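Local coordinates for protein 3-deoxy-manno-octulosonate cytidylyltransferase (Escherichia coli, PDB 1H7E) that activates the eight-carbon sugar KDO by coupling it to CMP from CTP, releasing diphosphate, probably for incorporation into bacterial lipopolysaccharide, at residues 120-125 against 210-215; 91-96 against 175-180; 151-156 against 200-205; 39-44 against 106-111. All coordinates share one frame; numbering follows the deposited sequence.

Contact 1 (120-125 against 210-215); sequences LPVATL and INIRTF
With CG anti to the backbone N (chi1 -178°), Leu120 reaches across to Arg213, whose own CG is likewise anti to its N (chi1 -175°). Leu120 CD1 lies 3.6 Å from Arg213 CB and also covers one face of the guanidinium, over its centre. The same methyl comes 3.6 Å from Asn211 ND2. Beyond this point strands 122-125 and 212-215 run parallel: Arg213 N donates to Val122 O, Thr124 N to Arg213 O (2.9 Å), and Phe215 N to Thr124 O. Ala123 and Phe215 share the face that helix 104-116 covers, and the small alanine leaves room for the ring, placing its CB 3.7 Å from Phe215 CE2, in plane at the edge. On the other face Thr124 and Thr214 lie side by side, Thr124 CG2 meeting Thr214 OG1 at 3.5 Å, while Thr124 OG1 bonds to Ile175 O. At the loop end Pro121 CB packs on Ile210 CG2 at 3.8 Å. Arginine suits its place because its aliphatic base serves the leucine while its charged end forms salt bridges with Asp149 and Asp117. Thr214 OG1, by contrast, is buried with no polar partner in the model, which probably costs this strand pair a little stability.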
loop_
_atom_site.group_PDB
_atom_site.type_symbol
_atom_site.label_atom_id
_atom_site.label_comp_id
_atom_site.label_asym_id
_atom_site.label_seq_id
_atom_site.Cartn_x
_atom_site.Cartn_y
_atom_site.Cartn_z
ATOM N N LEU A 120 -13.186 4.299 13.300
ATOM C CA LEU A 120 -12.928 3.506 12.095
ATOM C C LEU A 120 -13.986 3.770 11.028
ATOM O O LEU A 120 -15.162 3.487 11.231
ATOM C CB LEU A 120 -12.866 2.016 12.452
ATOM C CG LEU A 120 -12.551 1.068 11.292
ATOM C CD1 LEU A 120 -11.199 1.426 10.618
ATOM C CD2 LEU A 120 -12.543 -0.370 11.829
ATOM N N PRO A 121 -13.572 4.273 9.853
ATOM C CA PRO A 121 -14.562 4.552 8.812
ATOM C C PRO A 121 -15.063 3.356 8.013
ATOM O O PRO A 121 -16.254 3.273 7.696
ATOM C CB PRO A 121 -13.834 5.546 7.889
ATOM C CG PRO A 121 -12.537 5.903 8.632
ATOM C CD PRO A 121 -12.228 4.695 9.430
ATOM N N VAL A 122 -14.145 2.451 7.660
ATOM C CA VAL A 122 -14.453 1.297 6.819
ATOM C C VAL A 122 -13.677 0.074 7.287
ATOM O O VAL A 122 -12.535 0.191 7.750
ATOM C CB VAL A 122 -14.023 1.568 5.342
ATOM C CG1 VAL A 122 -14.433 0.417 4.420
ATOM C CG2 VAL A 122 -14.580 2.911 4.840
ATOM N N ALA A 123 -14.314 -1.089 7.193
ATOM C CA ALA A 123 -13.680 -2.353 7.563
ATOM C C ALA A 123 -14.005 -3.385 6.478
ATOM O O ALA A 123 -15.021 -3.279 5.788
ATOM C CB ALA A 123 -14.157 -2.828 8.926
ATOM N N THR A 124 -13.107 -4.350 6.285
ATOM C CA THR A 124 -13.306 -5.384 5.291
ATOM C C THR A 124 -12.595 -6.644 5.785
ATOM O O THR A 124 -12.024 -6.645 6.883
ATOM C CB THR A 124 -12.823 -4.943 3.884
ATOM O OG1 THR A 124 -13.244 -5.909 2.917
ATOM C CG2 THR A 124 -11.267 -4.793 3.842
ATOM N N LEU A 125 -12.673 -7.712 4.998
ATOM C CA LEU A 125 -12.090 -8.996 5.386
ATOM C C LEU A 125 -10.993 -9.517 4.463
ATOM O O LEU A 125 -10.886 -9.110 3.310
ATOM C CB LEU A 125 -13.202 -10.058 5.458
ATOM C CG LEU A 125 -14.356 -9.818 6.446
ATOM C CD1 LEU A 125 -15.400 -10.902 6.249
ATOM C CD2 LEU A 125 -13.840 -9.781 7.885
ATOM N N ILE A 210 -8.863 7.748 3.491
ATOM C CA ILE A 210 -9.840 7.103 4.358
ATOM C C ILE A 210 -9.287 5.720 4.715
ATOM O O ILE A 210 -9.008 4.897 3.844
ATOM C CB ILE A 210 -11.200 6.981 3.657
ATOM C CG1 ILE A 210 -11.796 8.378 3.452
ATOM C CG2 ILE A 210 -12.147 6.085 4.474
ATOM C CD1 ILE A 210 -12.856 8.430 2.374
ATOM N N ASN A 211 -9.121 5.483 6.007
ATOM C CA ASN A 211 -8.578 4.229 6.490
ATOM C C ASN A 211 -9.505 3.032 6.353
ATOM O O ASN A 211 -10.697 3.117 6.636
ATOM C CB ASN A 211 -8.154 4.370 7.953
ATOM C CG ASN A 211 -7.476 3.122 8.479
ATOM O OD1 ASN A 211 -6.514 2.639 7.884
ATOM N ND2 ASN A 211 -8.002 2.571 9.577
ATOM N N ILE A 212 -8.945 1.912 5.907
ATOM C CA ILE A 212 -9.717 0.694 5.759
ATOM C C ILE A 212 -9.019 -0.376 6.598
ATOM O O ILE A 212 -7.867 -0.725 6.316
ATOM C CB ILE A 212 -9.776 0.228 4.296
ATOM C CG1 ILE A 212 -10.390 1.303 3.395
ATOM C CG2 ILE A 212 -10.533 -1.106 4.195
ATOM C CD1 ILE A 212 -10.331 0.917 1.898
ATOM N N ARG A 213 -9.668 -0.823 7.677
ATOM C CA ARG A 213 -9.092 -1.867 8.511
ATOM C C ARG A 213 -9.528 -3.205 7.937
ATOM O O ARG A 213 -10.692 -3.401 7.613
ATOM C CB ARG A 213 -9.491 -1.714 9.973
ATOM C CG ARG A 213 -8.792 -2.733 10.878
ATOM C CD ARG A 213 -8.690 -2.242 12.320
ATOM N NE ARG A 213 -7.914 -1.006 12.409
ATOM C CZ ARG A 213 -8.183 0.007 13.226
ATOM N NH1 ARG A 213 -9.221 -0.056 14.065
ATOM N NH2 ARG A 213 -7.439 1.111 13.164
ATOM N N THR A 214 -8.585 -4.134 7.820
ATOM C CA THR A 214 -8.842 -5.428 7.198
ATOM C C THR A 214 -8.617 -6.578 8.161
ATOM O O THR A 214 -7.461 -6.937 8.401
ATOM C CB THR A 214 -7.909 -5.598 5.930
ATOM O OG1 THR A 214 -8.009 -4.434 5.106
ATOM C CG2 THR A 214 -8.336 -6.762 5.073
ATOM N N PHE A 215 -9.717 -7.179 8.637
ATOM C CA PHE A 215 -9.718 -8.315 9.579
ATOM C C PHE A 215 -9.526 -9.689 8.948
ATOM O O PHE A 215 -10.224 -10.069 8.007
ATOM C CB PHE A 215 -11.012 -8.351 10.396
ATOM C CG PHE A 215 -11.270 -7.097 11.160
ATOM C CD1 PHE A 215 -10.764 -6.934 12.442
ATOM C CD2 PHE A 215 -11.996 -6.063 10.583
ATOM C CE1 PHE A 215 -10.973 -5.757 13.140
ATOM C CE2 PHE A 215 -12.211 -4.880 11.276
ATOM C CZ PHE A 215 -11.697 -4.725 12.558
#

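Contact 2 (91-96 against 175-180); sequences IYINLQ and IYAYRR
Tyr92 N and Tyr178 O bond at 2.9 Å, and Tyr178 N returns the bond to Tyr92 O, making an antiparallel hydrogen-bonded pair. Asn94 and Tyr176 form the next such pair, tight from Asn94 N to Tyr176 O (2.7 Å) and longer from Tyr176 N to Asn94 O (3.3 Å). Between them Ile93 faces Ala177 in a non-hydrogen-bonded pair. The small alanine leaves space for Leu110 and Met114 of helix 104-116. On the same face, Leu95 CD2 meets Ile175 CG2 at 3.7 Å, the two branched chains lying side by side, and Ile91 CD1 lies over one face of the Arg179 guanidinium, whose NH1 bonds to Leu120 O.

The other face carries the aromatic residues. Asn94 CB approaches the edge of the Tyr178 ring at CE2 (4.3 Å). Arg180 has CG anti to the backbone N (chi1 -176°) and a chain extended from there to NE; its NH1 lies in plane at the edge of the Tyr92 ring, 2.7 Å from Tyr92 OH, though the bond is weak and bent. Tyr92 OH also bonds to Val87 O, and Arg180 NH1 to Met84 O. A phenylalanine at Tyr92 would probably leave Val87 O without this hydroxyl mate and the arginine less firmly placed.

Further out, strand 3-8 bonds to the far side of 91-94. Helices 76-86 and 104-116 cover the two faces, an alpha/beta/alpha sandwich in which antiparallel strand 169-179 adjoins the parallel strands, in keeping with the GT-A-like nucleotidyltransferase fold.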
loop_
_atom_site.group_PDB
_atom_site.type_symbol
_atom_site.label_atom_id
_atom_site.label_comp_id
_atom_site.label_asym_id
_atom_site.label_seq_id
_atom_site.Cartn_x
_atom_site.Cartn_y
_atom_site.Cartn_z
ATOM N N ILE A 91 -24.265 2.042 10.633
ATOM C CA ILE A 91 -23.308 1.154 9.953
ATOM C C ILE A 91 -23.979 0.326 8.874
ATOM O O ILE A 91 -24.970 -0.350 9.138
ATOM C CB ILE A 91 -22.660 0.169 10.965
ATOM C CG1 ILE A 91 -21.847 0.947 12.010
ATOM C CG2 ILE A 91 -21.797 -0.868 10.227
ATOM C CD1 ILE A 91 -21.476 0.136 13.222
ATOM N N TYR A 92 -23.442 0.377 7.656
ATOM C CA TYR A 92 -23.990 -0.382 6.536
ATOM C C TYR A 92 -22.991 -1.446 6.130
ATOM O O TYR A 92 -21.819 -1.144 5.896
ATOM C CB TYR A 92 -24.225 0.519 5.325
ATOM C CG TYR A 92 -25.234 1.621 5.560
ATOM C CD1 TYR A 92 -24.863 2.798 6.196
ATOM C CD2 TYR A 92 -26.569 1.469 5.158
ATOM C CE1 TYR A 92 -25.799 3.804 6.438
ATOM C CE2 TYR A 92 -27.515 2.468 5.393
ATOM C CZ TYR A 92 -27.123 3.627 6.032
ATOM O OH TYR A 92 -28.036 4.630 6.276
ATOM N N ILE A 93 -23.453 -2.682 6.036
ATOM C CA ILE A 93 -22.604 -3.801 5.641
ATOM C C ILE A 93 -23.048 -4.191 4.248
ATOM O O ILE A 93 -24.237 -4.409 3.991
ATOM C CB ILE A 93 -22.762 -4.991 6.602
ATOM C CG1 ILE A 93 -22.226 -4.610 7.974
ATOM C CG2 ILE A 93 -22.033 -6.237 6.058
ATOM C CD1 ILE A 93 -22.657 -5.551 9.057
ATOM N N ASN A 94 -22.096 -4.248 3.329
ATOM C CA ASN A 94 -22.398 -4.595 1.953
ATOM C C ASN A 94 -21.906 -6.015 1.708
ATOM O O ASN A 94 -20.706 -6.265 1.769
ATOM C CB ASN A 94 -21.676 -3.619 1.031
ATOM C CG ASN A 94 -22.324 -3.501 -0.328
ATOM O OD1 ASN A 94 -23.542 -3.311 -0.434
ATOM N ND2 ASN A 94 -21.509 -3.563 -1.383
ATOM N N LEU A 95 -22.840 -6.945 1.529
ATOM C CA LEU A 95 -22.547 -8.353 1.255
ATOM C C LEU A 95 -22.759 -8.628 -0.214
ATOM O O LEU A 95 -23.688 -8.101 -0.805
ATOM C CB LEU A 95 -23.535 -9.263 1.972
ATOM C CG LEU A 95 -23.407 -9.595 3.441
ATOM C CD1 LEU A 95 -24.326 -10.783 3.717
ATOM C CD2 LEU A 95 -21.980 -9.968 3.764
ATOM N N GLN A 96 -21.981 -9.534 -0.786
ATOM C CA GLN A 96 -22.162 -9.874 -2.197
ATOM C C GLN A 96 -23.324 -10.862 -2.395
ATOM O O GLN A 96 -23.441 -11.849 -1.671
ATOM C CB GLN A 96 -20.854 -10.408 -2.784
ATOM C CG GLN A 96 -19.746 -9.348 -2.815
ATOM C CD GLN A 96 -20.265 -7.982 -3.280
ATOM O OE1 GLN A 96 -20.697 -7.827 -4.428
ATOM N NE2 GLN A 96 -20.263 -6.999 -2.374
ATOM N N ILE A 175 -16.347 -8.054 1.271
ATOM C CA ILE A 175 -17.444 -7.693 2.177
ATOM C C ILE A 175 -16.955 -6.462 2.917
ATOM O O ILE A 175 -15.849 -6.471 3.474
ATOM C CB ILE A 175 -17.706 -8.790 3.198
ATOM C CG1 ILE A 175 -18.233 -10.029 2.472
ATOM C CG2 ILE A 175 -18.726 -8.320 4.223
ATOM C CD1 ILE A 175 -18.384 -11.210 3.364
ATOM N N TYR A 176 -17.784 -5.420 2.945
ATOM C CA TYR A 176 -17.415 -4.158 3.586
ATOM C C TYR A 176 -18.430 -3.657 4.601
ATOM O O TYR A 176 -19.618 -3.947 4.471
ATOM C CB TYR A 176 -17.320 -3.054 2.533
ATOM C CG TYR A 176 -16.296 -3.251 1.447
ATOM C CD1 TYR A 176 -16.607 -3.974 0.294
ATOM C CD2 TYR A 176 -15.034 -2.664 1.545
ATOM C CE1 TYR A 176 -15.680 -4.104 -0.746
ATOM C CE2 TYR A 176 -14.100 -2.781 0.512
ATOM C CZ TYR A 176 -14.431 -3.496 -0.622
ATOM O OH TYR A 176 -13.532 -3.580 -1.653
ATOM N N ALA A 177 -17.946 -2.925 5.605
ATOM C CA ALA A 177 -18.793 -2.262 6.610
ATOM C C ALA A 177 -18.399 -0.781 6.480
ATOM O O ALA A 177 -17.210 -0.435 6.523
ATOM C CB ALA A 177 -18.502 -2.766 8.021
ATOM N N TYR A 178 -19.383 0.085 6.269
ATOM C CA TYR A 178 -19.133 1.516 6.126
ATOM C C TYR A 178 -19.895 2.294 7.161
ATOM O O TYR A 178 -21.046 1.990 7.419
ATOM C CB TYR A 178 -19.659 2.049 4.789
ATOM C CG TYR A 178 -19.070 1.432 3.555
ATOM C CD1 TYR A 178 -17.933 1.981 2.953
ATOM C CD2 TYR A 178 -19.676 0.343 2.948
ATOM C CE1 TYR A 178 -17.427 1.464 1.775
ATOM C CE2 TYR A 178 -19.164 -0.188 1.757
ATOM C CZ TYR A 178 -18.045 0.385 1.184
ATOM O OH TYR A 178 -17.550 -0.105 0.004
ATOM N N ARG A 179 -19.250 3.301 7.734
ATOM C CA ARG A 179 -19.893 4.219 8.666
ATOM C C ARG A 179 -20.772 5.115 7.755
ATOM O O ARG A 179 -20.436 5.361 6.580
ATOM C CB ARG A 179 -18.842 5.094 9.339
ATOM C CG ARG A 179 -19.044 5.296 10.792
ATOM C CD ARG A 179 -18.086 4.434 11.543
ATOM N NE ARG A 179 -18.636 4.025 12.829
ATOM C CZ ARG A 179 -18.077 3.119 13.627
ATOM N NH1 ARG A 179 -16.934 2.524 13.268
ATOM N NH2 ARG A 179 -18.682 2.785 14.767
ATOM N N ARG A 180 -21.900 5.590 8.283
ATOM C CA ARG A 180 -22.815 6.436 7.516
ATOM C C ARG A 180 -22.149 7.677 6.893
ATOM O O ARG A 180 -22.375 7.993 5.713
ATOM C CB ARG A 180 -24.001 6.855 8.411
ATOM C CG ARG A 180 -25.074 7.655 7.690
ATOM C CD ARG A 180 -26.305 7.899 8.579
ATOM N NE ARG A 180 -27.222 8.854 7.958
ATOM C CZ ARG A 180 -28.192 8.549 7.095
ATOM N NH1 ARG A 180 -28.421 7.298 6.737
ATOM N NH2 ARG A 180 -28.890 9.522 6.521
#

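Contact 3 (151-156 against 200-205); sequences LYFSRS and LEQLRL
Gln202 lays its aliphatic CG over the Phe153 ring: CG stands 4.0 Å from the ring centroid and 16° off the normal, a CH-pi contact. Its chi1 of 64° sets CG between the backbone N and the carbonyl carbon; the chain bends at chi2, and NE2 lies 3.9 Å from Phe153 CD2 with the amide steeply inclined to the ring. A methyl, Leu203 CD2, sits at the edge of the same ring and meets Tyr152 CE1 at 3.8 Å. The glutamine and leucine belong to a type I beta turn, Leu200 to Leu203, that leads into helix 203-207 and packs against the two-stranded antiparallel sheet of 141-144 and 150-154. Leucine suits the start of this turn, its two methyls reaching different partners: Leu200 CD1 lies 3.8 Å from Phe153 O, an oxygen buried here with no polar partner in the model, and CD2 lies over one face of the Arg155 guanidinium, 3.6 Å from NH2. That flat group is held by Glu198 O at NE, Ser199 O at NH2 and Pro137 O at NH1. Ser154 OG accepts from Ser156 N at 3.0 Å in an ST turn and also bonds to Glu198, which takes the Tyr152 hydroxyl as well. Across the dimer interface, Pro159 of the second subunit packs on Tyr152 and Tyr160 of that subunit on Arg155.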
loop_
_atom_site.group_PDB
_atom_site.type_symbol
_atom_site.label_atom_id
_atom_site.label_comp_id
_atom_site.label_asym_id
_atom_site.label_seq_id
_atom_site.Cartn_x
_atom_site.Cartn_y
_atom_site.Cartn_z
ATOM N N LEU A 151 -2.485 -1.181 3.701
ATOM C CA LEU A 151 -1.495 -0.261 3.122
ATOM C C LEU A 151 -1.854 -0.089 1.633
ATOM O O LEU A 151 -1.845 1.014 1.103
ATOM C CB LEU A 151 -0.062 -0.828 3.248
ATOM C CG LEU A 151 0.479 -0.942 4.677
ATOM C CD1 LEU A 151 1.916 -1.477 4.629
ATOM C CD2 LEU A 151 0.425 0.414 5.368
ATOM N N TYR A 152 -2.205 -1.186 0.982
ATOM C CA TYR A 152 -2.561 -1.146 -0.441
ATOM C C TYR A 152 -3.253 -2.457 -0.822
ATOM O O TYR A 152 -3.096 -3.473 -0.129
ATOM C CB TYR A 152 -1.278 -0.928 -1.299
ATOM C CG TYR A 152 -1.499 -0.677 -2.789
ATOM C CD1 TYR A 152 -2.234 0.423 -3.227
ATOM C CD2 TYR A 152 -0.994 -1.551 -3.754
ATOM C CE1 TYR A 152 -2.469 0.642 -4.577
ATOM C CE2 TYR A 152 -1.224 -1.330 -5.122
ATOM C CZ TYR A 152 -1.967 -0.230 -5.514
ATOM O OH TYR A 152 -2.233 -0.003 -6.837
ATOM N N PHE A 153 -4.048 -2.415 -1.898
ATOM C CA PHE A 153 -4.757 -3.582 -2.450
ATOM C C PHE A 153 -4.256 -3.640 -3.902
ATOM O O PHE A 153 -4.204 -2.608 -4.567
ATOM C CB PHE A 153 -6.283 -3.363 -2.539
ATOM C CG PHE A 153 -6.988 -3.286 -1.214
ATOM C CD1 PHE A 153 -7.054 -2.076 -0.509
ATOM C CD2 PHE A 153 -7.596 -4.418 -0.681
ATOM C CE1 PHE A 153 -7.718 -1.983 0.730
ATOM C CE2 PHE A 153 -8.268 -4.353 0.556
ATOM C CZ PHE A 153 -8.324 -3.131 1.262
ATOM N N SER A 154 -3.958 -4.828 -4.412
ATOM C CA SER A 154 -3.480 -4.928 -5.781
ATOM C C SER A 154 -3.728 -6.277 -6.413
ATOM O O SER A 154 -3.889 -7.268 -5.714
ATOM C CB SER A 154 -1.968 -4.656 -5.823
ATOM O OG SER A 154 -1.509 -4.531 -7.168
ATOM N N ARG A 155 -3.765 -6.297 -7.748
ATOM C CA ARG A 155 -3.900 -7.535 -8.511
ATOM C C ARG A 155 -2.480 -8.102 -8.656
ATOM O O ARG A 155 -2.322 -9.267 -8.980
ATOM C CB ARG A 155 -4.514 -7.276 -9.888
ATOM C CG ARG A 155 -6.011 -6.908 -9.798
ATOM C CD ARG A 155 -6.626 -6.652 -11.166
ATOM N NE ARG A 155 -7.975 -6.115 -11.012
ATOM C CZ ARG A 155 -9.031 -6.825 -10.620
ATOM N NH1 ARG A 155 -8.923 -8.122 -10.352
ATOM N NH2 ARG A 155 -10.184 -6.213 -10.405
ATOM N N SER A 156 -1.463 -7.267 -8.421
ATOM C CA SER A 156 -0.062 -7.737 -8.468
ATOM C C SER A 156 0.252 -8.477 -7.178
ATOM O O SER A 156 -0.286 -8.156 -6.114
ATOM C CB SER A 156 0.953 -6.593 -8.530
ATOM O OG SER A 156 0.970 -5.934 -9.769
ATOM N N LEU A 200 -10.095 -1.320 -9.252
ATOM C CA LEU A 200 -10.415 -1.704 -7.856
ATOM C C LEU A 200 -11.016 -0.471 -7.198
ATOM O O LEU A 200 -10.314 0.496 -6.858
ATOM C CB LEU A 200 -9.169 -2.155 -7.067
ATOM C CG LEU A 200 -8.515 -3.484 -7.467
ATOM C CD1 LEU A 200 -7.186 -3.698 -6.695
ATOM C CD2 LEU A 200 -9.507 -4.630 -7.242
ATOM N N GLU A 201 -12.331 -0.506 -7.020
ATOM C CA GLU A 201 -13.040 0.628 -6.459
ATOM C C GLU A 201 -12.599 1.064 -5.080
ATOM O O GLU A 201 -12.608 2.263 -4.782
ATOM C CB GLU A 201 -14.543 0.360 -6.446
ATOM C CG GLU A 201 -15.330 1.657 -6.543
ATOM C CD GLU A 201 -16.834 1.498 -6.332
ATOM O OE1 GLU A 201 -17.356 0.355 -6.367
ATOM O OE2 GLU A 201 -17.498 2.546 -6.135
ATOM N N GLN A 202 -12.174 0.119 -4.246
ATOM C CA GLN A 202 -11.744 0.464 -2.893
ATOM C C GLN A 202 -10.537 1.422 -2.845
ATOM O O GLN A 202 -10.322 2.110 -1.850
ATOM C CB GLN A 202 -11.491 -0.796 -2.045
ATOM C CG GLN A 202 -10.346 -1.718 -2.522
ATOM C CD GLN A 202 -10.798 -2.755 -3.524
ATOM O OE1 GLN A 202 -11.508 -2.453 -4.469
ATOM N NE2 GLN A 202 -10.369 -3.997 -3.327
ATOM N N LEU A 203 -9.770 1.495 -3.932
ATOM C CA LEU A 203 -8.622 2.387 -3.967
ATOM C C LEU A 203 -9.079 3.828 -4.017
ATOM O O LEU A 203 -8.293 4.719 -3.724
ATOM C CB LEU A 203 -7.679 2.051 -5.139
ATOM C CG LEU A 203 -6.984 0.684 -5.005
ATOM C CD1 LEU A 203 -6.092 0.390 -6.234
ATOM C CD2 LEU A 203 -6.163 0.655 -3.707
ATOM N N ARG A 204 -10.349 4.073 -4.371
ATOM C CA ARG A 204 -10.837 5.460 -4.387
ATOM C C ARG A 204 -10.806 6.007 -2.957
ATOM O O ARG A 204 -10.466 7.178 -2.727
ATOM C CB ARG A 204 -12.271 5.580 -4.918
ATOM C CG ARG A 204 -12.702 7.040 -5.072
ATOM C CD ARG A 204 -14.064 7.183 -5.729
ATOM N NE ARG A 204 -14.165 6.358 -6.932
ATOM C CZ ARG A 204 -15.278 6.192 -7.635
ATOM N NH1 ARG A 204 -16.391 6.810 -7.264
ATOM N NH2 ARG A 204 -15.304 5.340 -8.651
ATOM N N LEU A 205 -11.139 5.152 -1.996
ATOM C CA LEU A 205 -11.150 5.545 -0.585
ATOM C C LEU A 205 -9.735 5.844 -0.076
ATOM O O LEU A 205 -9.506 6.832 0.642
ATOM C CB LEU A 205 -11.767 4.430 0.262
ATOM C CG LEU A 205 -13.252 4.152 -0.017
ATOM C CD1 LEU A 205 -13.656 2.864 0.699
ATOM C CD2 LEU A 205 -14.113 5.318 0.441
#

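Contact 4 (39-44 against 106-111); sequences QVAGVA and DVETLL
Val40 to Val43 form a type II beta turn laid against residues 106-111 of helix 104-116, and Gly42, at phi 84°, takes backbone angles that would press any CB against the preceding carbonyl oxygen. Glu108 binds the turn: its OE2 accepts from Ala41 N at 3.0 Å in an almost straight bond (176°), the N-H arriving from above the carboxylate plane. Its CG is anti to the carbonyl carbon (chi1 -75°) and the chain is extended beyond, running past Val40 in the opposite direction, with Glu108 CG 3.7 Å from Val40 CG1. Val40 also crosses Val107 at about a right angle, CG1 to CG1 at 3.9 Å, two compact branched chains fitting between loop and helix. One turn further along, Leu111 CD1 reaches Val43 CG2 at 4.0 Å and lies by the carbonyl oxygens of Ala41 and Gly42. An alanine at Glu108 would probably leave Ala41 N without this acceptor and Arg105 without this charge partner, and open a gap beside Val40 CG1. OE2 serves both a backbone amide and, in a salt bridge, Arg105 NH1, and the nearby cation probably stabilises the carboxylate's negative charge at the rim of an apolar patch.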
loop_
_atom_site.group_PDB
_atom_site.type_symbol
_atom_site.label_atom_id
_atom_site.label_comp_id
_atom_site.label_asym_id
_atom_site.label_seq_id
_atom_site.Cartn_x
_atom_site.Cartn_y
_atom_site.Cartn_z
ATOM N N GLN A 39 -29.006 -14.507 10.152
ATOM C CA GLN A 39 -28.365 -15.157 11.287
ATOM C C GLN A 39 -27.276 -14.319 11.944
ATOM O O GLN A 39 -26.692 -14.740 12.935
ATOM C CB GLN A 39 -27.783 -16.501 10.857
ATOM C CG GLN A 39 -28.805 -17.466 10.257
ATOM C CD GLN A 39 -28.164 -18.749 9.718
ATOM O OE1 GLN A 39 -27.136 -19.195 10.227
ATOM N NE2 GLN A 39 -28.766 -19.340 8.681
ATOM N N VAL A 40 -26.998 -13.137 11.397
ATOM C CA VAL A 40 -25.956 -12.272 11.951
ATOM C C VAL A 40 -26.501 -11.477 13.118
ATOM O O VAL A 40 -27.414 -10.674 12.959
ATOM C CB VAL A 40 -25.379 -11.286 10.887
ATOM C CG1 VAL A 40 -24.275 -10.442 11.489
ATOM C CG2 VAL A 40 -24.866 -12.050 9.677
ATOM N N ALA A 41 -25.937 -11.704 14.295
ATOM C CA ALA A 41 -26.372 -10.993 15.487
ATOM C C ALA A 41 -25.993 -9.525 15.408
ATOM O O ALA A 41 -24.991 -9.178 14.784
ATOM C CB ALA A 41 -25.740 -11.621 16.724
ATOM N N GLY A 42 -26.795 -8.669 16.041
ATOM C CA GLY A 42 -26.513 -7.240 16.067
ATOM C C GLY A 42 -26.974 -6.435 14.867
ATOM O O GLY A 42 -26.763 -5.225 14.811
ATOM N N VAL A 43 -27.603 -7.112 13.917
ATOM C CA VAL A 43 -28.113 -6.478 12.710
ATOM C C VAL A 43 -29.625 -6.267 12.831
ATOM O O VAL A 43 -30.378 -7.205 13.111
ATOM C CB VAL A 43 -27.764 -7.340 11.469
ATOM C CG1 VAL A 43 -28.437 -6.792 10.197
ATOM C CG2 VAL A 43 -26.239 -7.363 11.300
ATOM N N ALA A 44 -30.054 -5.031 12.600
ATOM C CA ALA A 44 -31.467 -4.652 12.701
ATOM C C ALA A 44 -32.338 -5.053 11.519
ATOM O O ALA A 44 -33.457 -5.518 11.702
ATOM C CB ALA A 44 -31.578 -3.162 12.938
ATOM N N ASP A 106 -18.296 -14.490 10.368
ATOM C CA ASP A 106 -17.329 -13.568 9.757
ATOM C C ASP A 106 -17.890 -12.155 9.678
ATOM O O ASP A 106 -17.148 -11.177 9.827
ATOM C CB ASP A 106 -16.926 -14.031 8.353
ATOM C CG ASP A 106 -16.108 -15.310 8.367
ATOM O OD1 ASP A 106 -15.623 -15.723 9.445
ATOM O OD2 ASP A 106 -15.960 -15.896 7.278
ATOM N N VAL A 107 -19.189 -12.041 9.396
ATOM C CA VAL A 107 -19.816 -10.723 9.327
ATOM C C VAL A 107 -19.859 -10.127 10.746
ATOM O O VAL A 107 -19.664 -8.921 10.936
ATOM C CB VAL A 107 -21.234 -10.791 8.699
ATOM C CG1 VAL A 107 -21.821 -9.395 8.583
ATOM C CG2 VAL A 107 -21.173 -11.457 7.336
ATOM N N GLU A 108 -20.084 -10.983 11.747
ATOM C CA GLU A 108 -20.103 -10.537 13.135
ATOM C C GLU A 108 -18.742 -9.984 13.557
ATOM O O GLU A 108 -18.666 -9.004 14.310
ATOM C CB GLU A 108 -20.539 -11.676 14.060
ATOM C CG GLU A 108 -22.035 -11.940 13.991
ATOM C CD GLU A 108 -22.488 -13.189 14.742
ATOM O OE1 GLU A 108 -21.718 -13.738 15.561
ATOM O OE2 GLU A 108 -23.630 -13.627 14.490
ATOM N N THR A 109 -17.670 -10.612 13.061
ATOM C CA THR A 109 -16.291 -10.183 13.345
ATOM C C THR A 109 -16.110 -8.776 12.795
ATOM O O THR A 109 -15.577 -7.895 13.460
ATOM C CB THR A 109 -15.252 -11.129 12.661
ATOM O OG1 THR A 109 -15.225 -12.385 13.348
ATOM C CG2 THR A 109 -13.847 -10.528 12.680
ATOM N N LEU A 110 -16.618 -8.569 11.589
ATOM C CA LEU A 110 -16.534 -7.286 10.918
ATOM C C LEU A 110 -17.307 -6.229 11.708
ATOM O O LEU A 110 -16.767 -5.172 12.038
ATOM C CB LEU A 110 -17.095 -7.450 9.510
ATOM C CG LEU A 110 -17.002 -6.337 8.486
ATOM C CD1 LEU A 110 -15.549 -6.067 8.162
ATOM C CD2 LEU A 110 -17.747 -6.786 7.241
ATOM N N LEU A 111 -18.538 -6.562 12.105
ATOM C CA LEU A 111 -19.389 -5.630 12.864
ATOM C C LEU A 111 -18.789 -5.291 14.222
ATOM O O LEU A 111 -18.874 -4.145 14.667
ATOM C CB LEU A 111 -20.794 -6.211 13.067
ATOM C CG LEU A 111 -22.030 -5.363 12.759
ATOM C CD1 LEU A 111 -23.209 -6.002 13.446
ATOM C CD2 LEU A 111 -21.874 -3.932 13.230
#

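Overall arrangement
From the N terminus, the loop after helix 29-38 comes first, and contact 4 closes on it when the chain, having passed through strand 91-94, reaches helix 104-116. Strand 91-94 waits for strand 169-179, so contact 2 crosses contact 4. Contact 1 opens at 120-125, after contact 4 has closed, and ends at 210-215; it crosses contact 2, and contact 3 nests inside its loop and also crosses contact 2. Contacts 1 and 2 belong to one mixed sheet, joined where strands 122-129 and 169-179 adjoin. Contact 4 ties the loop before strand 45-50 to helix 104-116, which covers one face of that sheet, while contact 3, centred about 25 Å from contact 4's centre, joins the smaller sheet to helix 203-207.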